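Long-range contacts in UL144 (Macacine herpesvirus 1, PDB 6NYP), which binds the B and T lymphocyte attenuator as a viral orthologue of the TNF receptor family member HVEM, probably helping the virus to evade immunity: residues F[18-23]-F[34-39]; F[42-46]-F[67-72]; F[7-11]-F[47-51]. All blocks are in the same frame, centred on the assembly; numbering follows the deposited sequence.

Contact 1. Residues F[18-23]-F[34-39]; sequences CKQGYR and TTCTLC
The disulfide Cys18 SG-Cys36 SG (2.0 Å, chi3 -86°) forms the apolar centre, both cysteines in the m rotamer. Beside it the Tyr22 side chain (m, chi2 79°) brings its CB to 3.8 Å from Cys36 CB, and its ring receives Leu38 (t, p) over one face: Leu38 CD1 lies 4.1 Å from the ring centroid, 18° off the normal, a CH-pi contact.

A type I turn from Lys19 to Tyr22, closed by a weak Tyr22 N to Lys19 O bond of 3.1 Å, leads into antiparallel pairing. Tyr22 and Leu38 form a non-hydrogen-bonded pair (CA-CA 4.4 Å); Arg23 and Thr37 form a hydrogen-bonded pair (CA-CA 5.5 Å), their side chains on the sheet face opposite Tyr22 and Leu38. This disulfide-linked hairpin of strands 22-26 and 34-38 is characteristic of the cysteine-rich modules of TNF receptors, and residues 34-37 extend the sheet by pairing antiparallel with a strand of the B- and T-lymphocyte attenuator chain.

The Arg23 side chain (chi1 p) passes Thr37, with Arg23 NE 4.4 Å from Thr37 CB, and Arg23 CD lies 4.3 Å from Cys39 SG. At the polar edge, Arg23 N donates to Thr37 O and Thr37 N to Arg23 O, both 2.9 Å and nearly straight; Cys39 N donates to Gly21 O, also 2.9 Å. CA-H...O contacts of 3.2 Å run from Tyr22 CA to Thr37 O and from Cys36 CA to Arg23 O. Thr37 OG1 bonds to Thr25 OG1 and to a polar side chain of the attenuator chain; Lys19 makes a salt bridge to an acidic one there.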
ATOM      1  N   CYS F  18      -3.815   3.144   3.685  1.00 73.18           N
ATOM      2  CA  CYS F  18      -3.444   1.891   4.395  1.00 75.34           C
ATOM      3  C   CYS F  18      -4.472   0.801   4.067  1.00 74.83           C
ATOM      4  O   CYS F  18      -5.626   1.149   3.726  1.00 70.12           O
ATOM      5  CB  CYS F  18      -3.379   2.126   5.900  1.00 78.11           C
ATOM      6  SG  CYS F  18      -2.031   3.221   6.422  1.00 79.90           S
ATOM      7  N   LYS F  19      -4.075  -0.470   4.170  1.00 81.54           N
ATOM      8  CA  LYS F  19      -4.999  -1.633   4.057  1.00 83.97           C
ATOM      9  C   LYS F  19      -5.889  -1.685   5.310  1.00 83.67           C
ATOM     10  O   LYS F  19      -5.552  -1.018   6.306  1.00 79.50           O
ATOM     11  CB  LYS F  19      -4.217  -2.933   3.839  1.00 87.57           C
ATOM     12  CG  LYS F  19      -3.451  -3.011   2.527  1.00 96.49           C
ATOM     13  CD  LYS F  19      -2.826  -4.369   2.267  1.00105.30           C
ATOM     14  CE  LYS F  19      -2.394  -4.563   0.827  1.00106.59           C
ATOM     15  NZ  LYS F  19      -1.189  -3.772   0.475  1.00103.10           N
ATOM     16  N   GLN F  20      -6.963  -2.472   5.257  1.00 88.54           N
ATOM     17  CA  GLN F  20      -8.143  -2.397   6.166  1.00 91.03           C
ATOM     18  C   GLN F  20      -7.742  -2.394   7.648  1.00 89.41           C
ATOM     19  O   GLN F  20      -8.225  -1.500   8.382  1.00 89.50           O
ATOM     20  CB  GLN F  20      -9.092  -3.555   5.858  1.00 95.73           C
ATOM     21  CG  GLN F  20      -9.824  -3.383   4.536  1.00 97.53           C
ATOM     22  CD  GLN F  20     -11.181  -4.036   4.573  1.00103.67           C
ATOM     23  OE1 GLN F  20     -11.305  -5.224   4.863  1.00109.87           O
ATOM     24  NE2 GLN F  20     -12.206  -3.241   4.309  1.00103.79           N
ATOM     25  N   GLY F  21      -6.906  -3.340   8.083  1.00 83.76           N
ATOM     26  CA  GLY F  21      -6.606  -3.547   9.516  1.00 84.83           C
ATOM     27  C   GLY F  21      -5.504  -2.650  10.052  1.00 78.01           C
ATOM     28  O   GLY F  21      -4.984  -2.960  11.128  1.00 77.22           O
ATOM     29  N   TYR F  22      -5.169  -1.567   9.348  1.00 74.43           N
ATOM     30  CA  TYR F  22      -3.954  -0.750   9.594  1.00 74.59           C
ATOM     31  C   TYR F  22      -4.326   0.724   9.782  1.00 74.98           C
ATOM     32  O   TYR F  22      -5.292   1.187   9.147  1.00 71.60           O
ATOM     33  CB  TYR F  22      -2.982  -0.903   8.426  1.00 71.93           C
ATOM     34  CG  TYR F  22      -2.409  -2.283   8.238  1.00 69.11           C
ATOM     35  CD1 TYR F  22      -3.134  -3.291   7.624  1.00 71.42           C
ATOM     36  CD2 TYR F  22      -1.107  -2.560   8.622  1.00 71.44           C
ATOM     37  CE1 TYR F  22      -2.589  -4.547   7.410  1.00 72.97           C
ATOM     38  CE2 TYR F  22      -0.557  -3.819   8.440  1.00 72.63           C
ATOM     39  CZ  TYR F  22      -1.298  -4.817   7.832  1.00 72.71           C
ATOM     40  OH  TYR F  22      -0.748  -6.053   7.658  1.00 78.94           O
ATOM     41  N   ARG F  23      -3.574   1.422  10.642  1.00 74.37           N
ATOM     42  CA  ARG F  23      -3.643   2.893  10.847  1.00 74.86           C
ATOM     43  C   ARG F  23      -2.338   3.514  10.328  1.00 72.71           C
ATOM     44  O   ARG F  23      -1.293   2.795  10.327  1.00 68.48           O
ATOM     45  CB  ARG F  23      -3.839   3.219  12.332  1.00 78.51           C
ATOM     46  CG  ARG F  23      -2.538   3.216  13.123  1.00 79.12           C
ATOM     47  CD  ARG F  23      -2.568   2.669  14.530  1.00 79.02           C
ATOM     48  NE  ARG F  23      -1.240   2.808  15.115  1.00 84.93           N
ATOM     49  CZ  ARG F  23      -0.869   2.377  16.318  1.00 85.19           C
ATOM     50  NH1 ARG F  23      -1.739   1.778  17.114  1.00 91.07           N
ATOM     51  NH2 ARG F  23       0.377   2.557  16.727  1.00 80.50           N
ATOM     52  N   THR F  34       3.780   6.083   2.562  1.00 60.29           N
ATOM     53  CA  THR F  34       3.003   6.087   3.827  1.00 60.45           C
ATOM     54  C   THR F  34       3.432   4.869   4.650  1.00 60.16           C
ATOM     55  O   THR F  34       3.645   3.815   4.033  1.00 64.43           O
ATOM     56  CB  THR F  34       1.502   5.955   3.544  1.00 57.77           C
ATOM     57  OG1 THR F  34       1.120   6.853   2.497  1.00 55.41           O
ATOM     58  CG2 THR F  34       0.645   6.195   4.766  1.00 61.42           C
ATOM     59  N   THR F  35       3.578   5.008   5.968  1.00 63.05           N
ATOM     60  CA  THR F  35       3.846   3.879   6.903  1.00 66.41           C
ATOM     61  C   THR F  35       2.536   3.546   7.626  1.00 71.14           C
ATOM     62  O   THR F  35       1.888   4.488   8.154  1.00 69.84           O
ATOM     63  CB  THR F  35       4.993   4.201   7.871  1.00 68.14           C
ATOM     64  OG1 THR F  35       6.109   4.675   7.118  1.00 76.80           O
ATOM     65  CG2 THR F  35       5.424   3.014   8.698  1.00 67.21           C
ATOM     66  N   CYS F  36       2.135   2.274   7.593  1.00 73.82           N
ATOM     67  CA  CYS F  36       0.905   1.746   8.242  1.00 74.78           C
ATOM     68  C   CYS F  36       1.296   0.698   9.284  1.00 74.00           C
ATOM     69  O   CYS F  36       2.279  -0.026   9.041  1.00 75.00           O
ATOM     70  CB  CYS F  36      -0.027   1.121   7.214  1.00 77.77           C
ATOM     71  SG  CYS F  36      -0.345   2.231   5.823  1.00 80.39           S
ATOM     72  N   THR F  37       0.580   0.641  10.407  1.00 71.77           N
ATOM     73  CA  THR F  37       0.793  -0.379  11.468  1.00 73.15           C
ATOM     74  C   THR F  37      -0.536  -1.091  11.749  1.00 69.08           C
ATOM     75  O   THR F  37      -1.589  -0.418  11.731  1.00 62.64           O
ATOM     76  CB  THR F  37       1.446   0.231  12.719  1.00 77.88           C
ATOM     77  OG1 THR F  37       2.636   0.914  12.324  1.00 79.34           O
ATOM     78  CG2 THR F  37       1.807  -0.806  13.759  1.00 81.49           C
ATOM     79  N   LEU F  38      -0.464  -2.412  11.921  1.00 71.88           N
ATOM     80  CA  LEU F  38      -1.585  -3.321  12.278  1.00 76.06           C
ATOM     81  C   LEU F  38      -2.241  -2.864  13.585  1.00 77.37           C
ATOM     82  O   LEU F  38      -1.555  -2.858  14.611  1.00 79.68           O
ATOM     83  CB  LEU F  38      -1.008  -4.737  12.404  1.00 76.71           C
ATOM     84  CG  LEU F  38      -2.005  -5.895  12.425  1.00 75.81           C
ATOM     85  CD1 LEU F  38      -2.908  -5.891  11.196  1.00 71.07           C
ATOM     86  CD2 LEU F  38      -1.259  -7.219  12.536  1.00 71.95           C
ATOM     87  N   CYS F  39      -3.525  -2.505  13.540  1.00 82.90           N
ATOM     88  CA  CYS F  39      -4.397  -2.401  14.743  1.00 89.93           C
ATOM     89  C   CYS F  39      -4.494  -3.785  15.379  1.00 94.49           C
ATOM     90  O   CYS F  39      -4.859  -4.738  14.700  1.00 96.94           O
ATOM     91  CB  CYS F  39      -5.791  -1.880  14.406  1.00 89.84           C
ATOM     92  SG  CYS F  39      -5.910  -0.076  14.286  1.00 92.71           S
TER

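Contact 2. Residues F[42-46]-F[67-72]; sequences GTYVS and CTSTQN
Tyr44, with the most surface covered here, points its CA-CB bond from the extended 43-45 strand toward the irregular loop 67-72. In the p rotamer with chi2 near -90°, its ring takes Asn72 CB over one face in a CH-pi contact (4.0 Å to the centroid, 29° off the normal). Cys67 SG comes obliquely to 4.0 Å from Tyr44 CD1, a sulfur-aromatic contact. Ser69 contributes mainly backbone: its O accepts from Val45 N at 2.8 Å and 170°, and its CA is 4.5 Å from Tyr44 CA, while its CB points away. Val45, in t, has its CA 5.0 Å from Thr70 CA. After Thr68 the loop turns back, consistent with an ST motif (Gln71 N to Thr68 OG1 2.9 Å), though that hydroxyl's place is less sure. Both segments belong to a TNFR-type cysteine-rich module, with Cys67 disulfide-bonded to Cys54. Strand 43-45 pairs antiparallel with strand 51-53, and loop 67-72, leading into strand 74-76, packs against strand 43-45.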
ATOM      1  N   GLY F  42      -9.058  -7.037  18.821  1.00 87.16           N
ATOM      2  CA  GLY F  42      -9.954  -6.418  19.817  1.00 89.43           C
ATOM      3  C   GLY F  42     -10.022  -4.906  19.668  1.00 93.28           C
ATOM      4  O   GLY F  42     -10.613  -4.248  20.565  1.00 93.68           O
ATOM      5  N   THR F  43      -9.419  -4.367  18.602  1.00 96.37           N
ATOM      6  CA  THR F  43      -9.433  -2.923  18.240  1.00 91.29           C
ATOM      7  C   THR F  43      -9.885  -2.781  16.785  1.00 85.90           C
ATOM      8  O   THR F  43      -9.768  -3.762  16.027  1.00 87.14           O
ATOM      9  CB  THR F  43      -8.062  -2.269  18.456  1.00 93.89           C
ATOM     10  OG1 THR F  43      -7.189  -2.630  17.377  1.00 92.69           O
ATOM     11  CG2 THR F  43      -7.449  -2.644  19.789  1.00 95.69           C
ATOM     12  N   TYR F  44     -10.389  -1.600  16.424  1.00 82.64           N
ATOM     13  CA  TYR F  44     -10.791  -1.248  15.039  1.00 78.65           C
ATOM     14  C   TYR F  44     -10.181   0.108  14.671  1.00 79.08           C
ATOM     15  O   TYR F  44     -10.028   0.977  15.548  1.00 79.28           O
ATOM     16  CB  TYR F  44     -12.316  -1.258  14.902  1.00 78.25           C
ATOM     17  CG  TYR F  44     -13.030  -0.118  15.587  1.00 79.86           C
ATOM     18  CD1 TYR F  44     -13.450  -0.217  16.907  1.00 78.12           C
ATOM     19  CD2 TYR F  44     -13.304   1.060  14.907  1.00 78.86           C
ATOM     20  CE1 TYR F  44     -14.106   0.831  17.536  1.00 77.67           C
ATOM     21  CE2 TYR F  44     -13.958   2.117  15.522  1.00 81.70           C
ATOM     22  CZ  TYR F  44     -14.349   2.008  16.846  1.00 81.47           C
ATOM     23  OH  TYR F  44     -15.006   3.041  17.453  1.00 78.12           O
ATOM     24  N   VAL F  45      -9.846   0.267  13.392  1.00 79.28           N
ATOM     25  CA  VAL F  45      -9.314   1.532  12.808  1.00 77.70           C
ATOM     26  C   VAL F  45     -10.431   2.577  12.895  1.00 77.73           C
ATOM     27  O   VAL F  45     -11.443   2.425  12.192  1.00 74.77           O
ATOM     28  CB  VAL F  45      -8.819   1.338  11.363  1.00 79.30           C
ATOM     29  CG1 VAL F  45      -8.315   2.644  10.768  1.00 83.34           C
ATOM     30  CG2 VAL F  45      -7.750   0.263  11.267  1.00 76.04           C
ATOM     31  N   SER F  46     -10.235   3.599  13.729  1.00 86.03           N
ATOM     32  CA  SER F  46     -11.250   4.601  14.146  1.00 96.08           C
ATOM     33  C   SER F  46     -11.202   5.831  13.232  1.00 95.27           C
ATOM     34  O   SER F  46     -12.198   6.095  12.541  1.00101.13           O
ATOM     35  CB  SER F  46     -11.050   4.963  15.595  1.00103.40           C
ATOM     36  OG  SER F  46     -11.990   5.943  16.015  1.00110.62           O
ATOM     37  N   CYS F  67     -17.544  -6.760  15.761  1.00 84.70           N
ATOM     38  CA  CYS F  67     -16.450  -5.780  15.534  1.00 84.73           C
ATOM     39  C   CYS F  67     -15.560  -6.276  14.393  1.00 83.98           C
ATOM     40  O   CYS F  67     -14.995  -7.371  14.524  1.00 85.01           O
ATOM     41  CB  CYS F  67     -15.592  -5.552  16.774  1.00 87.58           C
ATOM     42  SG  CYS F  67     -14.706  -3.970  16.720  1.00 99.94           S
ATOM     43  N   THR F  68     -15.468  -5.498  13.309  1.00 85.93           N
ATOM     44  CA  THR F  68     -14.511  -5.703  12.191  1.00 80.37           C
ATOM     45  C   THR F  68     -13.274  -4.841  12.461  1.00 75.05           C
ATOM     46  O   THR F  68     -13.258  -4.111  13.465  1.00 71.50           O
ATOM     47  CB  THR F  68     -15.141  -5.360  10.834  1.00 88.18           C
ATOM     48  OG1 THR F  68     -15.196  -3.938  10.726  1.00 90.25           O
ATOM     49  CG2 THR F  68     -16.525  -5.947  10.641  1.00 92.10           C
ATOM     50  N   SER F  69     -12.286  -4.910  11.575  1.00 74.76           N
ATOM     51  CA  SER F  69     -11.032  -4.119  11.644  1.00 72.33           C
ATOM     52  C   SER F  69     -11.307  -2.654  11.279  1.00 74.14           C
ATOM     53  O   SER F  69     -10.416  -1.823  11.543  1.00 76.61           O
ATOM     54  CB  SER F  69      -9.969  -4.724  10.760  1.00 73.33           C
ATOM     55  OG  SER F  69     -10.396  -4.768   9.402  1.00 72.74           O
ATOM     56  N   THR F  70     -12.474  -2.333  10.702  1.00 73.72           N
ATOM     57  CA  THR F  70     -12.818  -0.963  10.230  1.00 75.12           C
ATOM     58  C   THR F  70     -13.987  -0.358  11.018  1.00 75.40           C
ATOM     59  O   THR F  70     -14.060   0.884  11.050  1.00 87.60           O
ATOM     60  CB  THR F  70     -13.153  -0.947   8.733  1.00 76.43           C
ATOM     61  OG1 THR F  70     -14.435  -1.553   8.586  1.00 74.05           O
ATOM     62  CG2 THR F  70     -12.119  -1.654   7.881  1.00 77.91           C
ATOM     63  N   GLN F  71     -14.886  -1.171  11.584  1.00 77.37           N
ATOM     64  CA  GLN F  71     -16.135  -0.677  12.233  1.00 82.24           C
ATOM     65  C   GLN F  71     -16.323  -1.318  13.616  1.00 83.80           C
ATOM     66  O   GLN F  71     -15.922  -2.493  13.800  1.00 75.66           O
ATOM     67  CB  GLN F  71     -17.363  -0.885  11.338  1.00 85.71           C
ATOM     68  CG  GLN F  71     -17.243  -2.023  10.333  1.00 91.62           C
ATOM     69  CD  GLN F  71     -18.311  -1.994   9.265  1.00 95.60           C
ATOM     70  OE1 GLN F  71     -18.916  -0.960   8.980  1.00 93.20           O
ATOM     71  NE2 GLN F  71     -18.544  -3.147   8.656  1.00103.42           N
ATOM     72  N   ASN F  72     -16.913  -0.547  14.542  1.00 79.33           N
ATOM     73  CA  ASN F  72     -17.222  -0.940  15.945  1.00 83.50           C
ATOM     74  C   ASN F  72     -18.355  -1.977  15.933  1.00 85.34           C
ATOM     75  O   ASN F  72     -19.018  -2.105  14.881  1.00 86.08           O
ATOM     76  CB  ASN F  72     -17.615   0.285  16.779  1.00 85.08           C
ATOM     77  CG  ASN F  72     -17.590   0.040  18.275  1.00 83.43           C
ATOM     78  OD1 ASN F  72     -17.104  -0.993  18.737  1.00 83.70           O
ATOM     79  ND2 ASN F  72     -18.128   0.979  19.035  1.00 79.44           N
TER

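Contact 3. Residues F[7-11]-F[47-51]; sequences EVQLG and GLYQC
Leu48, just after the exposed Gly47, has the largest covered area, closely followed by Leu10. Its backbone is near helical (phi/psi -70/-33), its rotamer m, t, and its CA-CB bond points toward segment 7-11. Leu48 CD2 meets Val8 CG2 at 3.6 Å, Val8 being in p on an extended backbone; Leu48 CD1 lies 3.8 Å from Gln9 O and 4.0 Å from Leu10 CD2. The backbones stay well apart, the closest CA atoms being those of Leu10 and Leu48 at 8.1 Å, so the gap is bridged by side chains. Tyr49 follows (m, chi2 -77°): its CA-CB bond runs sideways, yet the end of the ring reaches Leu10 (m, t), with Tyr49 OH 3.1 Å from Leu10 O and Tyr49 CZ 4.3 Å from Leu10 CD2. The result is a small apolar patch joining the hairpin of strands 8-9 and 14-15 to the loop between strands 43-45 and 51-53, which lies within a TNFR-type cysteine-rich region. Leu10 and Tyr49 both also pack on Val24 of strand 22-26, and the Val24 and Leu48 backbones are hydrogen-bonded, while Val8 pairs with Cys15 of strand 14-15.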
ATOM      1  N   GLU F   7      -6.124   7.779  -3.539  1.00 81.71           N
ATOM      2  CA  GLU F   7      -5.273   8.400  -2.480  1.00 80.07           C
ATOM      3  C   GLU F   7      -6.152   8.847  -1.310  1.00 80.32           C
ATOM      4  O   GLU F   7      -7.386   8.730  -1.408  1.00 79.15           O
ATOM      5  CB  GLU F   7      -4.503   9.620  -2.995  1.00 79.96           C
ATOM      6  CG  GLU F   7      -3.915   9.447  -4.381  1.00 80.67           C
ATOM      7  CD  GLU F   7      -3.078  10.628  -4.834  1.00 83.05           C
ATOM      8  OE1 GLU F   7      -1.839  10.545  -4.702  1.00 83.41           O
ATOM      9  OE2 GLU F   7      -3.665  11.635  -5.309  1.00 82.97           O
ATOM     10  N   VAL F   8      -5.510   9.357  -0.256  1.00 79.57           N
ATOM     11  CA  VAL F   8      -6.145   9.922   0.972  1.00 77.60           C
ATOM     12  C   VAL F   8      -5.333  11.152   1.393  1.00 77.60           C
ATOM     13  O   VAL F   8      -4.092  11.079   1.329  1.00 72.47           O
ATOM     14  CB  VAL F   8      -6.221   8.864   2.090  1.00 77.10           C
ATOM     15  CG1 VAL F   8      -4.860   8.258   2.412  1.00 78.69           C
ATOM     16  CG2 VAL F   8      -6.875   9.415   3.345  1.00 81.04           C
ATOM     17  N   GLN F   9      -6.008  12.248   1.756  1.00 82.38           N
ATOM     18  CA  GLN F   9      -5.367  13.470   2.314  1.00 85.80           C
ATOM     19  C   GLN F   9      -4.890  13.148   3.730  1.00 86.48           C
ATOM     20  O   GLN F   9      -5.739  12.769   4.556  1.00 87.02           O
ATOM     21  CB  GLN F   9      -6.326  14.666   2.353  1.00 87.63           C
ATOM     22  CG  GLN F   9      -6.131  15.647   1.202  1.00 95.23           C
ATOM     23  CD  GLN F   9      -6.288  17.097   1.594  1.00 99.31           C
ATOM     24  OE1 GLN F   9      -7.089  17.442   2.459  1.00103.40           O
ATOM     25  NE2 GLN F   9      -5.523  17.962   0.947  1.00106.78           N
ATOM     26  N   LEU F  10      -3.588  13.283   3.995  1.00 82.73           N
ATOM     27  CA  LEU F  10      -3.016  13.054   5.349  1.00 89.27           C
ATOM     28  C   LEU F  10      -2.753  14.400   6.041  1.00 95.76           C
ATOM     29  O   LEU F  10      -3.492  14.707   7.002  1.00109.63           O
ATOM     30  CB  LEU F  10      -1.768  12.174   5.243  1.00 88.13           C
ATOM     31  CG  LEU F  10      -2.029  10.700   4.910  1.00 81.04           C
ATOM     32  CD1 LEU F  10      -0.776   9.861   5.100  1.00 84.36           C
ATOM     33  CD2 LEU F  10      -3.165  10.123   5.742  1.00 81.23           C
ATOM     34  N   GLY F  11      -1.793  15.198   5.565  1.00 92.68           N
ATOM     35  CA  GLY F  11      -1.680  16.617   5.959  1.00 96.64           C
ATOM     36  C   GLY F  11      -2.399  17.495   4.949  1.00 98.45           C
ATOM     37  O   GLY F  11      -3.606  17.270   4.726  1.00 96.42           O
ATOM     38  N   GLY F  47     -10.080   6.552  13.228  1.00 93.91           N
ATOM     39  CA  GLY F  47      -9.768   7.579  12.216  1.00 93.58           C
ATOM     40  C   GLY F  47      -8.770   7.028  11.218  1.00 88.76           C
ATOM     41  O   GLY F  47      -8.763   5.804  11.004  1.00 91.58           O
ATOM     42  N   LEU F  48      -7.941   7.894  10.637  1.00 81.53           N
ATOM     43  CA  LEU F  48      -6.770   7.477   9.820  1.00 81.03           C
ATOM     44  C   LEU F  48      -5.711   6.869  10.748  1.00 80.49           C
ATOM     45  O   LEU F  48      -5.011   5.929  10.318  1.00 79.14           O
ATOM     46  CB  LEU F  48      -6.220   8.685   9.059  1.00 76.88           C
ATOM     47  CG  LEU F  48      -7.131   9.235   7.958  1.00 78.42           C
ATOM     48  CD1 LEU F  48      -6.678  10.616   7.507  1.00 81.61           C
ATOM     49  CD2 LEU F  48      -7.206   8.286   6.767  1.00 78.33           C
ATOM     50  N   TYR F  49      -5.620   7.365  11.987  1.00 82.17           N
ATOM     51  CA  TYR F  49      -4.409   7.288  12.851  1.00 82.15           C
ATOM     52  C   TYR F  49      -4.659   6.513  14.160  1.00 86.28           C
ATOM     53  O   TYR F  49      -3.656   6.212  14.846  1.00 86.74           O
ATOM     54  CB  TYR F  49      -3.929   8.703  13.191  1.00 75.16           C
ATOM     55  CG  TYR F  49      -3.700   9.631  12.022  1.00 69.63           C
ATOM     56  CD1 TYR F  49      -2.566   9.527  11.234  1.00 68.18           C
ATOM     57  CD2 TYR F  49      -4.606  10.638  11.719  1.00 66.87           C
ATOM     58  CE1 TYR F  49      -2.353  10.374  10.156  1.00 69.14           C
ATOM     59  CE2 TYR F  49      -4.393  11.514  10.666  1.00 67.14           C
ATOM     60  CZ  TYR F  49      -3.269  11.374   9.873  1.00 68.68           C
ATOM     61  OH  TYR F  49      -3.068  12.217   8.817  1.00 72.47           O
ATOM     62  N   GLN F  50      -5.915   6.224  14.533  1.00 87.81           N
ATOM     63  CA  GLN F  50      -6.271   5.664  15.871  1.00 93.13           C
ATOM     64  C   GLN F  50      -6.807   4.229  15.736  1.00 86.43           C
ATOM     65  O   GLN F  50      -7.630   3.992  14.840  1.00 84.60           O
ATOM     66  CB  GLN F  50      -7.312   6.549  16.571  1.00 97.33           C
ATOM     67  CG  GLN F  50      -6.751   7.530  17.603  1.00103.65           C
ATOM     68  CD  GLN F  50      -6.306   8.858  17.036  1.00102.94           C
ATOM     69  OE1 GLN F  50      -6.805   9.347  16.021  1.00106.94           O
ATOM     70  NE2 GLN F  50      -5.360   9.473  17.722  1.00 90.10           N
ATOM     71  N   CYS F  51      -6.368   3.326  16.616  1.00 84.95           N
ATOM     72  CA  CYS F  51      -7.054   2.041  16.938  1.00 88.30           C
ATOM     73  C   CYS F  51      -7.901   2.236  18.202  1.00 87.46           C
ATOM     74  O   CYS F  51      -7.307   2.488  19.272  1.00 85.69           O
ATOM     75  CB  CYS F  51      -6.076   0.898  17.200  1.00 90.51           C
ATOM     76  SG  CYS F  51      -4.851   0.637  15.892  1.00 97.64           S
TER

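Overall arrangement
Contact 1 is the most enclosed of the three, partly buried and holding a disulfide, an antiparallel ladder and part of the attenuator interface; contacts 2 and 3 are surface contacts. Contact 2 depends on one aromatic ring and one backbone bond between a strand and a loop, whereas contact 3 is almost wholly leucine, valine and tyrosine packing. Contacts 2 and 3 use adjacent parts of one hairpin, its first strand (43-45) and the loop leading into strand 51-53, and cross along the chain, while contact 1 is nested within contact 3. The Cys39-Cys51 disulfide ties contact 1 to contact 3, and Val45 CG2 packs on Tyr22 O and Cys39 SG, joining contacts 1 and 2.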